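Local coordinates for protein inactive glucansucrase (Lactobacillus reuteri, PDB 5JBD) that belongs to glycosyl hydrolase family 70 of the TIM-barrel clan, carries a bound calcium ion, and is named as an inactive form of glucansucrase, at residues A[494-499]-A[616-621]; A[518-523]-A[530-535]; A[487-492]-A[567-572]; A[512-517]-A[552-557]. All coordinates share one frame; numbering follows the deposited sequence.

Contact 1 of 4, residues A[494-499]-A[616-621]; sequences KQFVSG and WVPVIS
F496, at the end of helix 483-496, pushes its phenyl ring against V617 and I620 and accounts for 107 of the 226 Å² buried between residues 494-499 and 616-621. Chi1 -62° sets its CG anti to the carbonyl carbon, and its CB points toward strand 612-618. V617 CB stands 3.7 Å from the centroid of the F496 ring and 14° off the ring normal, which identifies a CH-pi contact over the face. The methyls of V617 rest at neighbouring ring atoms, with V617 CG2 3.5 Å from F496 CE2 and V617 CG1 3.6 Å from F496 CD2. On the opposite face sits Q495 CB, displaced toward the rim, so aliphatic carbons from helix and strand flank the ring. I620 reaches F496 tip to tip, its CD1 lying obliquely, 3.8 Å from F496 CZ. P618 slides past the ring in the opposite direction and brings its CD to 3.8 Å from F496 CD1. The contact is mainly apolar, although P618 O lies obliquely by the ring, 3.6 Å from F496 CE1. F496 bonds through its backbone to G536, just ahead of strand 537-542, and V617 to R566 of strand 564-571. This wedging of an aromatic side chain from a helix end against a strand is the packing of a helix on a beta domain, here probably the joint between the TIM barrel and the antiparallel beta domain of family 70 proteins.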
loop_
_atom_site.group_PDB
_atom_site.type_symbol
_atom_site.label_atom_id
_atom_site.label_comp_id
_atom_site.label_asym_id
_atom_site.label_seq_id
_atom_site.Cartn_x
_atom_site.Cartn_y
_atom_site.Cartn_z
ATOM N N LYS A 494 -4.364 26.895 -13.761
ATOM C CA LYS A 494 -3.273 27.118 -14.699
ATOM C C LYS A 494 -3.286 28.554 -15.241
ATOM O O LYS A 494 -2.230 29.155 -15.439
ATOM C CB LYS A 494 -3.306 26.091 -15.851
ATOM C CG LYS A 494 -2.157 26.253 -16.833
ATOM C CD LYS A 494 -2.182 25.229 -17.959
ATOM C CE LYS A 494 -0.948 25.409 -18.832
ATOM N NZ LYS A 494 -0.864 24.392 -19.916
ATOM N N GLN A 495 -4.478 29.094 -15.471
ATOM C CA GLN A 495 -4.616 30.446 -16.008
ATOM C C GLN A 495 -4.380 31.567 -14.993
ATOM O O GLN A 495 -3.920 32.643 -15.377
ATOM C CB GLN A 495 -6.008 30.646 -16.634
ATOM C CG GLN A 495 -6.359 29.723 -17.789
ATOM C CD GLN A 495 -7.746 30.030 -18.330
ATOM O OE1 GLN A 495 -8.736 29.961 -17.607
ATOM N NE2 GLN A 495 -7.814 30.409 -19.587
ATOM N N PHE A 496 -4.723 31.336 -13.722
ATOM C CA PHE A 496 -4.886 32.437 -12.779
ATOM C C PHE A 496 -4.130 32.367 -11.454
ATOM O O PHE A 496 -3.825 33.416 -10.895
ATOM C CB PHE A 496 -6.385 32.636 -12.483
ATOM C CG PHE A 496 -7.205 33.020 -13.688
ATOM C CD1 PHE A 496 -7.016 34.255 -14.313
ATOM C CD2 PHE A 496 -8.196 32.173 -14.168
ATOM C CE1 PHE A 496 -7.779 34.613 -15.407
ATOM C CE2 PHE A 496 -8.958 32.531 -15.278
ATOM C CZ PHE A 496 -8.754 33.748 -15.894
ATOM N N VAL A 497 -3.826 31.169 -10.966
ATOM C CA VAL A 497 -3.360 31.003 -9.589
ATOM C C VAL A 497 -1.845 31.235 -9.471
ATOM O O VAL A 497 -1.041 30.423 -9.934
ATOM C CB VAL A 497 -3.797 29.637 -9.040
ATOM C CG1 VAL A 497 -3.130 29.318 -7.717
ATOM C CG2 VAL A 497 -5.306 29.607 -8.901
ATOM N N SER A 498 -1.485 32.375 -8.874
ATOM C CA SER A 498 -0.094 32.742 -8.605
ATOM C C SER A 498 -0.085 33.927 -7.637
ATOM O O SER A 498 -1.133 34.515 -7.388
ATOM C CB SER A 498 0.659 33.089 -9.896
ATOM O OG SER A 498 2.054 33.258 -9.682
ATOM N N GLY A 499 1.088 34.243 -7.088
ATOM C CA GLY A 499 1.260 35.379 -6.177
ATOM C C GLY A 499 1.020 35.043 -4.727
ATOM O O GLY A 499 0.826 33.874 -4.374
ATOM N N TRP A 616 -14.040 33.687 -8.156
ATOM C CA TRP A 616 -13.925 34.849 -9.062
ATOM C C TRP A 616 -12.540 34.922 -9.677
ATOM O O TRP A 616 -11.543 34.768 -8.962
ATOM C CB TRP A 616 -14.197 36.161 -8.305
ATOM C CG TRP A 616 -15.599 36.203 -7.768
ATOM C CD1 TRP A 616 -16.024 35.760 -6.561
ATOM C CD2 TRP A 616 -16.760 36.649 -8.466
ATOM N NE1 TRP A 616 -17.384 35.921 -6.445
ATOM C CE2 TRP A 616 -17.862 36.467 -7.605
ATOM C CE3 TRP A 616 -16.977 37.191 -9.747
ATOM C CZ2 TRP A 616 -19.168 36.805 -7.974
ATOM C CZ3 TRP A 616 -18.284 37.533 -10.115
ATOM C CH2 TRP A 616 -19.361 37.329 -9.231
ATOM N N VAL A 617 -12.480 35.177 -10.986
ATOM C CA VAL A 617 -11.208 35.378 -11.701
ATOM C C VAL A 617 -11.276 36.583 -12.638
ATOM O O VAL A 617 -12.357 36.933 -13.104
ATOM C CB VAL A 617 -10.778 34.126 -12.518
ATOM C CG1 VAL A 617 -10.516 32.955 -11.586
ATOM C CG2 VAL A 617 -11.801 33.751 -13.582
ATOM N N PRO A 618 -10.127 37.204 -12.933
ATOM C CA PRO A 618 -10.150 38.315 -13.889
ATOM C C PRO A 618 -10.742 37.966 -15.266
ATOM O O PRO A 618 -10.547 36.864 -15.768
ATOM C CB PRO A 618 -8.667 38.692 -14.028
ATOM C CG PRO A 618 -8.048 38.259 -12.731
ATOM C CD PRO A 618 -8.785 37.014 -12.344
ATOM N N VAL A 619 -11.481 38.912 -15.837
ATOM C CA VAL A 619 -11.914 38.854 -17.232
ATOM C C VAL A 619 -10.650 38.979 -18.095
ATOM O O VAL A 619 -9.847 39.879 -17.863
ATOM C CB VAL A 619 -12.878 40.026 -17.569
ATOM C CG1 VAL A 619 -13.141 40.117 -19.074
ATOM C CG2 VAL A 619 -14.199 39.881 -16.810
ATOM N N ILE A 620 -10.484 38.085 -19.065
ATOM C CA ILE A 620 -9.347 38.114 -20.000
ATOM C C ILE A 620 -9.760 37.779 -21.433
ATOM O O ILE A 620 -10.847 37.240 -21.668
ATOM C CB ILE A 620 -8.250 37.109 -19.592
ATOM C CG1 ILE A 620 -8.815 35.682 -19.493
ATOM C CG2 ILE A 620 -7.628 37.524 -18.275
ATOM C CD1 ILE A 620 -7.751 34.603 -19.425
ATOM N N SER A 621 -8.883 38.140 -22.373
ATOM C CA SER A 621 -8.989 37.780 -23.773
ATOM C C SER A 621 -8.018 36.614 -24.033
ATOM O O SER A 621 -6.811 36.681 -23.705
ATOM C CB SER A 621 -8.600 38.977 -24.632
ATOM O OG SER A 621 -8.478 38.661 -25.995
#

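Contact 2 of 4, residues A[518-523]-A[530-535]; sequences KGVVDA and KLSRTS
K518 is held at both its backbone N and its backbone O by S535 and S532, the two ends of a type I beta turn in the long loop that links antiparallel neighbours 510-515 and 537-542. This is the tight part of the contact. S535 OG accepts from K518 N at 2.9 Å with an N-H...O angle of 150°, and donates its own hydrogen to L531 O from above that carbonyl's plane. The hydroxyl occupies the crowded position between the backbone N and carbonyl carbon of S535 (chi1 59°), from which it bonds to both K518 N and L531 O. The second grip is S532 OG donating to K518 O in the carbonyl plane, a short bond, 2.5 Å, whose exact length should not be pressed; D529 N also bonds to this hydroxyl. S532 CA adds a CA-H...O contact to the same oxygen, K518 O, at 3.2 Å. Apolar packing here comes down to V520 CG2 against S532 CB at 3.7 Å. The bond that closes the turn, S535 N to S532 O, is by comparison weak at 3.4 Å.

The solvent side is looser. K530 and R533 point their CB away from 518-523, and the R533 guanidinium bonds to A559 O and A561 O. The K518 chain runs extended, and its NZ has a long, weak ion pair with D529 OD2 and a weak bond to T627 O.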
loop_
_atom_site.group_PDB
_atom_site.type_symbol
_atom_site.label_atom_id
_atom_site.label_comp_id
_atom_site.label_asym_id
_atom_site.label_seq_id
_atom_site.Cartn_x
_atom_site.Cartn_y
_atom_site.Cartn_z
ATOM N N LYS A 518 0.362 36.603 -10.589
ATOM C CA LYS A 518 1.773 36.381 -10.903
ATOM C C LYS A 518 2.550 37.689 -10.749
ATOM O O LYS A 518 2.148 38.719 -11.281
ATOM C CB LYS A 518 1.952 35.816 -12.314
ATOM C CG LYS A 518 3.364 35.300 -12.541
ATOM C CD LYS A 518 3.602 34.820 -13.952
ATOM C CE LYS A 518 5.065 34.423 -14.112
ATOM N NZ LYS A 518 5.348 34.108 -15.527
ATOM N N GLY A 519 3.647 37.643 -9.993
ATOM C CA GLY A 519 4.442 38.845 -9.705
ATOM C C GLY A 519 3.789 39.853 -8.759
ATOM O O GLY A 519 4.216 40.998 -8.710
ATOM N N VAL A 520 2.764 39.428 -8.009
ATOM C CA VAL A 520 2.083 40.293 -7.029
ATOM C C VAL A 520 2.300 39.651 -5.678
ATOM O O VAL A 520 1.634 38.680 -5.322
ATOM C CB VAL A 520 0.576 40.450 -7.329
ATOM C CG1 VAL A 520 0.001 41.588 -6.507
ATOM C CG2 VAL A 520 0.362 40.720 -8.815
ATOM N N VAL A 521 3.241 40.215 -4.931
ATOM C CA VAL A 521 3.706 39.625 -3.677
ATOM C C VAL A 521 2.650 39.657 -2.569
ATOM O O VAL A 521 2.499 38.681 -1.835
ATOM C CB VAL A 521 5.018 40.314 -3.218
ATOM C CG1 VAL A 521 5.339 40.004 -1.764
ATOM C CG2 VAL A 521 6.165 39.876 -4.129
ATOM N N ASP A 522 1.934 40.776 -2.435
ATOM C CA ASP A 522 0.913 40.912 -1.378
ATOM C C ASP A 522 -0.188 41.919 -1.749
ATOM O O ASP A 522 -0.222 42.410 -2.875
ATOM C CB ASP A 522 1.593 41.239 -0.039
ATOM C CG ASP A 522 2.225 42.633 0.001
ATOM O OD1 ASP A 522 1.838 43.556 -0.756
ATOM O OD2 ASP A 522 3.126 42.811 0.833
ATOM N N ALA A 523 -1.088 42.205 -0.809
ATOM C CA ALA A 523 -2.241 43.077 -1.058
ATOM C C ALA A 523 -1.890 44.534 -1.416
ATOM O O ALA A 523 -2.736 45.249 -1.940
ATOM C CB ALA A 523 -3.193 43.061 0.144
ATOM N N LYS A 530 4.040 41.079 -16.609
ATOM C CA LYS A 530 3.033 41.426 -17.621
ATOM C C LYS A 530 1.674 40.718 -17.396
ATOM O O LYS A 530 0.664 41.166 -17.918
ATOM C CB LYS A 530 3.563 41.192 -19.049
ATOM C CG LYS A 530 3.741 39.735 -19.435
ATOM C CD LYS A 530 4.577 39.562 -20.699
ATOM C CE LYS A 530 4.768 38.078 -21.006
ATOM N NZ LYS A 530 5.801 37.830 -22.050
ATOM N N LEU A 531 1.661 39.620 -16.633
ATOM C CA LEU A 531 0.415 38.931 -16.267
ATOM C C LEU A 531 -0.125 39.300 -14.885
ATOM O O LEU A 531 -1.126 38.739 -14.460
ATOM C CB LEU A 531 0.615 37.403 -16.375
ATOM C CG LEU A 531 1.061 36.871 -17.743
ATOM C CD1 LEU A 531 1.173 35.347 -17.721
ATOM C CD2 LEU A 531 0.100 37.310 -18.846
ATOM N N SER A 532 0.514 40.249 -14.191
ATOM C CA SER A 532 0.105 40.627 -12.839
ATOM C C SER A 532 -1.348 41.090 -12.812
ATOM O O SER A 532 -2.167 40.545 -12.072
ATOM C CB SER A 532 1.022 41.717 -12.266
ATOM O OG SER A 532 2.293 41.188 -11.897
ATOM N N ARG A 533 -1.664 42.069 -13.655
ATOM C CA ARG A 533 -3.006 42.666 -13.705
ATOM C C ARG A 533 -4.136 41.635 -13.918
ATOM O O ARG A 533 -5.192 41.708 -13.269
ATOM C CB ARG A 533 -3.068 43.712 -14.828
ATOM C CG ARG A 533 -4.434 44.367 -15.048
ATOM C CD ARG A 533 -4.938 45.094 -13.814
ATOM N NE ARG A 533 -6.173 45.834 -14.099
ATOM C CZ ARG A 533 -6.777 46.671 -13.251
ATOM N NH1 ARG A 533 -6.282 46.908 -12.024
ATOM N NH2 ARG A 533 -7.897 47.285 -13.632
ATOM N N THR A 534 -3.911 40.693 -14.831
ATOM C CA THR A 534 -4.972 39.788 -15.290
ATOM C C THR A 534 -4.922 38.399 -14.631
ATOM O O THR A 534 -5.572 37.466 -15.109
ATOM C CB THR A 534 -4.925 39.646 -16.831
ATOM O OG1 THR A 534 -3.604 39.258 -17.231
ATOM C CG2 THR A 534 -5.301 40.957 -17.510
ATOM N N SER A 535 -4.181 38.255 -13.529
ATOM C CA SER A 535 -4.140 36.988 -12.792
ATOM C C SER A 535 -4.513 37.203 -11.316
ATOM O O SER A 535 -4.792 38.334 -10.893
ATOM C CB SER A 535 -2.769 36.311 -12.961
ATOM O OG SER A 535 -1.719 37.130 -12.488
#

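Contact 3 of 4, residues A[487-492]-A[567-572]; sequences TTLMRA and NLIDTT
D570 OD2 is gripped by N567 ND2, S583 OG and N585 ND2, on the strand whose L568 and I569 pack on T488, L489 and A492 of helix 483-496. The bond from N567 ND2 to D570 OD2 measures 3.1 Å and is fairly straight, with an N-H...O angle of 162°. Just before D570 the strand carries a classic beta bulge: L568 and I569 both face V615 of strand 612-618. In consequence two consecutive residues direct their CB atoms toward the helix. The helical segment 487-492 and the strand segment 567-571 run roughly antiparallel, at 150°, with their axes 9.6 Å apart at closest approach. L568 has CG anti to its backbone N (chi1 -170°), and it slides past T488 in the opposite direction, with T488 CG2 4.0 Å from L568 CG. The hydroxyl of T488 is engaged within the helix, at D484 O, while its methyl serves the contact. One turn along, A492 CB meets L568 CD2 at 3.7 Å. L489 also packs on Y450, A451 and L454 of helix 446-455; it crosses I569 at about a right angle and places its CD2 3.7 Å from I569 CD1.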
loop_
_atom_site.group_PDB
_atom_site.type_symbol
_atom_site.label_atom_id
_atom_site.label_comp_id
_atom_site.label_asym_id
_atom_site.label_seq_id
_atom_site.Cartn_x
_atom_site.Cartn_y
_atom_site.Cartn_z
ATOM N N THR A 487 -12.726 20.022 -12.776
ATOM C CA THR A 487 -12.005 20.394 -14.008
ATOM C C THR A 487 -12.069 21.887 -14.307
ATOM O O THR A 487 -11.095 22.473 -14.796
ATOM C CB THR A 487 -12.446 19.574 -15.236
ATOM O OG1 THR A 487 -13.858 19.713 -15.454
ATOM C CG2 THR A 487 -12.095 18.111 -15.048
ATOM N N THR A 488 -13.199 22.523 -14.001
ATOM C CA THR A 488 -13.275 23.986 -14.068
ATOM C C THR A 488 -12.196 24.636 -13.177
ATOM O O THR A 488 -11.497 25.545 -13.603
ATOM C CB THR A 488 -14.689 24.494 -13.708
ATOM O OG1 THR A 488 -15.628 23.893 -14.594
ATOM C CG2 THR A 488 -14.802 26.006 -13.858
ATOM N N LEU A 489 -12.050 24.135 -11.958
ATOM C CA LEU A 489 -11.031 24.652 -11.043
ATOM C C LEU A 489 -9.603 24.350 -11.541
ATOM O O LEU A 489 -8.695 25.188 -11.403
ATOM C CB LEU A 489 -11.246 24.076 -9.634
ATOM C CG LEU A 489 -12.535 24.511 -8.923
ATOM C CD1 LEU A 489 -12.805 23.617 -7.706
ATOM C CD2 LEU A 489 -12.440 25.982 -8.517
ATOM N N MET A 490 -9.411 23.167 -12.123
ATOM C CA MET A 490 -8.088 22.752 -12.620
ATOM C C MET A 490 -7.606 23.658 -13.761
ATOM O O MET A 490 -6.481 24.166 -13.719
ATOM C CB MET A 490 -8.119 21.285 -13.044
ATOM C CG MET A 490 -8.207 20.309 -11.885
ATOM S SD MET A 490 -8.549 18.624 -12.435
ATOM C CE MET A 490 -6.927 18.116 -13.016
ATOM N N ARG A 491 -8.480 23.921 -14.737
ATOM C CA ARG A 491 -8.140 24.804 -15.859
ATOM C C ARG A 491 -7.904 26.240 -15.382
ATOM O O ARG A 491 -6.958 26.900 -15.829
ATOM C CB ARG A 491 -9.235 24.809 -16.933
ATOM C CG ARG A 491 -9.354 23.532 -17.745
ATOM C CD ARG A 491 -10.546 23.597 -18.694
ATOM N NE ARG A 491 -11.033 22.254 -19.031
ATOM C CZ ARG A 491 -10.733 21.566 -20.138
ATOM N NH1 ARG A 491 -9.936 22.075 -21.076
ATOM N NH2 ARG A 491 -11.240 20.341 -20.315
ATOM N N ALA A 492 -8.777 26.731 -14.493
ATOM C CA ALA A 492 -8.622 28.076 -13.933
ATOM C C ALA A 492 -7.303 28.240 -13.160
ATOM O O ALA A 492 -6.671 29.305 -13.212
ATOM C CB ALA A 492 -9.818 28.433 -13.048
ATOM N N ASN A 567 -17.609 35.578 -12.798
ATOM C CA ASN A 567 -18.199 34.644 -11.853
ATOM C C ASN A 567 -17.943 33.221 -12.356
ATOM O O ASN A 567 -18.769 32.631 -13.064
ATOM C CB ASN A 567 -19.708 34.926 -11.751
ATOM C CG ASN A 567 -20.377 34.202 -10.603
ATOM O OD1 ASN A 567 -19.806 33.317 -9.989
ATOM N ND2 ASN A 567 -21.623 34.591 -10.309
ATOM N N LEU A 568 -16.795 32.668 -11.982
ATOM C CA LEU A 568 -16.397 31.337 -12.456
ATOM C C LEU A 568 -17.301 30.228 -11.930
ATOM O O LEU A 568 -17.748 29.367 -12.697
ATOM C CB LEU A 568 -14.959 31.027 -12.054
ATOM C CG LEU A 568 -14.350 29.767 -12.697
ATOM C CD1 LEU A 568 -13.877 30.081 -14.104
ATOM C CD2 LEU A 568 -13.192 29.259 -11.863
ATOM N N ILE A 569 -17.516 30.216 -10.620
ATOM C CA ILE A 569 -18.432 29.275 -9.973
ATOM C C ILE A 569 -19.235 30.036 -8.925
ATOM O O ILE A 569 -18.665 30.794 -8.153
ATOM C CB ILE A 569 -17.690 28.121 -9.258
ATOM C CG1 ILE A 569 -16.798 27.350 -10.242
ATOM C CG2 ILE A 569 -18.690 27.178 -8.577
ATOM C CD1 ILE A 569 -15.954 26.269 -9.598
ATOM N N ASP A 570 -20.545 29.794 -8.884
ATOM C CA ASP A 570 -21.426 30.327 -7.842
ATOM C C ASP A 570 -22.391 29.211 -7.426
ATOM O O ASP A 570 -22.578 28.234 -8.161
ATOM C CB ASP A 570 -22.182 31.564 -8.356
ATOM C CG ASP A 570 -22.570 32.562 -7.238
ATOM O OD1 ASP A 570 -22.559 32.208 -6.039
ATOM O OD2 ASP A 570 -22.920 33.714 -7.581
ATOM N N THR A 571 -22.982 29.350 -6.242
ATOM C CA THR A 571 -23.884 28.334 -5.692
ATOM C C THR A 571 -25.351 28.692 -6.000
ATOM O O THR A 571 -25.732 29.862 -5.921
ATOM C CB THR A 571 -23.655 28.166 -4.173
ATOM O OG1 THR A 571 -22.265 27.889 -3.927
ATOM C CG2 THR A 571 -24.476 27.044 -3.606
ATOM N N THR A 572 -26.150 27.668 -6.327
ATOM C CA THR A 572 -27.612 27.789 -6.531
ATOM C C THR A 572 -28.332 26.850 -5.568
ATOM O O THR A 572 -27.698 26.024 -4.911
ATOM C CB THR A 572 -28.033 27.395 -7.967
ATOM O OG1 THR A 572 -27.801 25.994 -8.160
ATOM C CG2 THR A 572 -27.268 28.202 -9.008
#

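Contact 4 of 4, residues A[512-517]-A[552-557]; sequences ASVRYG and VAINMG
V514 holds CG1 anti to its backbone N (chi1 170°), which brings this methyl to N555 O at 3.6 Å, while its other methyl, CG2, faces I554 CG2 at 3.7 Å. I554 has CG1 anti to its carbonyl carbon, and chi2 -52° places CD1 3.8 Å from A512 CB. These side chains meet by van der Waals contact alone. At the far end Y516 presents a ring edge: M556 O lies near the ring plane, 3.4 Å from Y516 CD1. Two waters supply the polar links. One donates to R515 O and, at 2.9 Å, to M556 O; the other donates to N555 O and bonds to Y516 OH, which also bonds to T502 OG1. N555 shapes this end by an Asx turn, with G557 N donating to N555 OD1 at 3.0 Å from above the carbonyl plane. Segments 512-515 and 552-555 run roughly parallel, their N-to-C directions 27° apart, with 8.1 Å between axes. That spacing, with side chains rather than backbone bonds between the strands, marks two sheet layers face to face: 510-515 with 537-542, whose A538 and L540 touch I554, against the pair 550-555 and 596-605. This is consistent with sandwich-like packing in the beta domain (domain C) of family 70.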
loop_
_atom_site.group_PDB
_atom_site.type_symbol
_atom_site.label_atom_id
_atom_site.label_comp_id
_atom_site.label_asym_id
_atom_site.label_seq_id
_atom_site.Cartn_x
_atom_site.Cartn_y
_atom_site.Cartn_z
ATOM N N ALA A 512 -12.624 34.041 2.809
ATOM C CA ALA A 512 -12.140 34.383 1.472
ATOM C C ALA A 512 -10.660 34.036 1.398
ATOM O O ALA A 512 -9.868 34.447 2.273
ATOM C CB ALA A 512 -12.360 35.863 1.185
ATOM N N SER A 513 -10.307 33.213 0.411
ATOM C CA SER A 513 -8.916 32.858 0.113
ATOM C C SER A 513 -8.574 33.513 -1.214
ATOM O O SER A 513 -9.189 33.201 -2.228
ATOM C CB SER A 513 -8.746 31.348 0.022
ATOM O OG SER A 513 -7.382 31.022 -0.154
ATOM N N VAL A 514 -7.628 34.455 -1.172
ATOM C CA VAL A 514 -7.309 35.310 -2.305
ATOM C C VAL A 514 -5.868 35.068 -2.732
ATOM O O VAL A 514 -4.973 35.060 -1.876
ATOM C CB VAL A 514 -7.489 36.802 -1.948
ATOM C CG1 VAL A 514 -6.937 37.710 -3.043
ATOM C CG2 VAL A 514 -8.978 37.114 -1.733
ATOM N N ARG A 515 -5.657 34.898 -4.036
ATOM C CA ARG A 515 -4.317 34.937 -4.631
ATOM C C ARG A 515 -4.157 36.227 -5.420
ATOM O O ARG A 515 -5.060 36.619 -6.160
ATOM C CB ARG A 515 -4.078 33.695 -5.505
ATOM C CG ARG A 515 -4.157 32.364 -4.747
ATOM C CD ARG A 515 -3.098 32.238 -3.650
ATOM N NE ARG A 515 -1.736 32.264 -4.191
ATOM C CZ ARG A 515 -1.117 31.238 -4.784
ATOM N NH1 ARG A 515 -1.722 30.064 -4.927
ATOM N NH2 ARG A 515 0.132 31.393 -5.248
ATOM N N TYR A 516 -3.029 36.910 -5.241
ATOM C CA TYR A 516 -2.884 38.278 -5.777
ATOM C C TYR A 516 -2.424 38.338 -7.231
ATOM O O TYR A 516 -2.549 39.391 -7.855
ATOM C CB TYR A 516 -1.961 39.129 -4.882
ATOM C CG TYR A 516 -2.534 39.327 -3.502
ATOM C CD1 TYR A 516 -3.666 40.119 -3.311
ATOM C CD2 TYR A 516 -1.974 38.716 -2.395
ATOM C CE1 TYR A 516 -4.241 40.278 -2.057
ATOM C CE2 TYR A 516 -2.518 38.901 -1.122
ATOM C CZ TYR A 516 -3.655 39.679 -0.964
ATOM O OH TYR A 516 -4.214 39.865 0.284
ATOM N N GLY A 517 -1.919 37.225 -7.775
ATOM C CA GLY A 517 -1.528 37.153 -9.189
ATOM C C GLY A 517 -0.025 37.011 -9.385
ATOM O O GLY A 517 0.772 37.269 -8.470
ATOM N N VAL A 552 -20.601 40.793 1.437
ATOM C CA VAL A 552 -19.232 40.698 1.952
ATOM C C VAL A 552 -18.280 41.466 1.047
ATOM O O VAL A 552 -18.537 41.599 -0.146
ATOM C CB VAL A 552 -18.751 39.237 2.076
ATOM C CG1 VAL A 552 -19.590 38.498 3.112
ATOM C CG2 VAL A 552 -18.812 38.505 0.740
ATOM N N ALA A 553 -17.165 41.926 1.623
ATOM C CA ALA A 553 -16.170 42.718 0.908
ATOM C C ALA A 553 -14.862 41.922 0.830
ATOM O O ALA A 553 -14.270 41.627 1.866
ATOM C CB ALA A 553 -15.942 44.037 1.632
ATOM N N ILE A 554 -14.443 41.574 -0.389
ATOM C CA ILE A 554 -13.222 40.783 -0.632
ATOM C C ILE A 554 -12.094 41.701 -1.093
ATOM O O ILE A 554 -12.266 42.450 -2.042
ATOM C CB ILE A 554 -13.428 39.722 -1.749
ATOM C CG1 ILE A 554 -14.741 38.961 -1.561
ATOM C CG2 ILE A 554 -12.231 38.768 -1.820
ATOM C CD1 ILE A 554 -14.934 38.371 -0.183
ATOM N N ASN A 555 -10.941 41.633 -0.444
ATOM C CA ASN A 555 -9.799 42.425 -0.869
ATOM C C ASN A 555 -8.988 41.695 -1.943
ATOM O O ASN A 555 -8.188 40.805 -1.629
ATOM C CB ASN A 555 -8.894 42.783 0.307
ATOM C CG ASN A 555 -7.759 43.702 -0.105
ATOM O OD1 ASN A 555 -7.777 44.264 -1.207
ATOM N ND2 ASN A 555 -6.791 43.902 0.783
ATOM N N MET A 556 -9.158 42.110 -3.197
ATOM C CA MET A 556 -8.401 41.544 -4.321
ATOM C C MET A 556 -6.969 42.090 -4.423
ATOM O O MET A 556 -6.129 41.500 -5.117
ATOM C CB MET A 556 -9.154 41.780 -5.637
ATOM C CG MET A 556 -10.615 41.323 -5.623
ATOM S SD MET A 556 -10.841 39.581 -5.193
ATOM C CE MET A 556 -10.124 38.799 -6.627
ATOM N N GLY A 557 -6.705 43.213 -3.758
ATOM C CA GLY A 557 -5.391 43.842 -3.735
ATOM C C GLY A 557 -5.292 45.102 -4.577
ATOM O O GLY A 557 -6.084 45.313 -5.498
HETATM O O HOH W 1 -6.466 38.995 -6.575
HETATM O O HOH W 2 -7.053 39.378 0.572
#

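Overall arrangement
All four contacts lie on one flank, centred 33 to 41 Å from the centre of the chain. Contacts 3 and 1 follow each other along helix 483-496 and reach neighbouring strands, 564-571 and 612-618, of one antiparallel sheet; their centres are 12 Å apart and their segments alternate in sequence. Contact 4 lies within the chain spanned by either, and contact 2 within that spanned by contact 4. Contacts 1, 2 and 4 meet, with centres 10 to 12 Å apart, whereas contacts 2 and 3 stay about 8 Å apart at their nearest atoms. Together they join a helix, probably of the barrel, to the beta domain (1 and 3) and tie that domain's layers and a loop together (4 and 2).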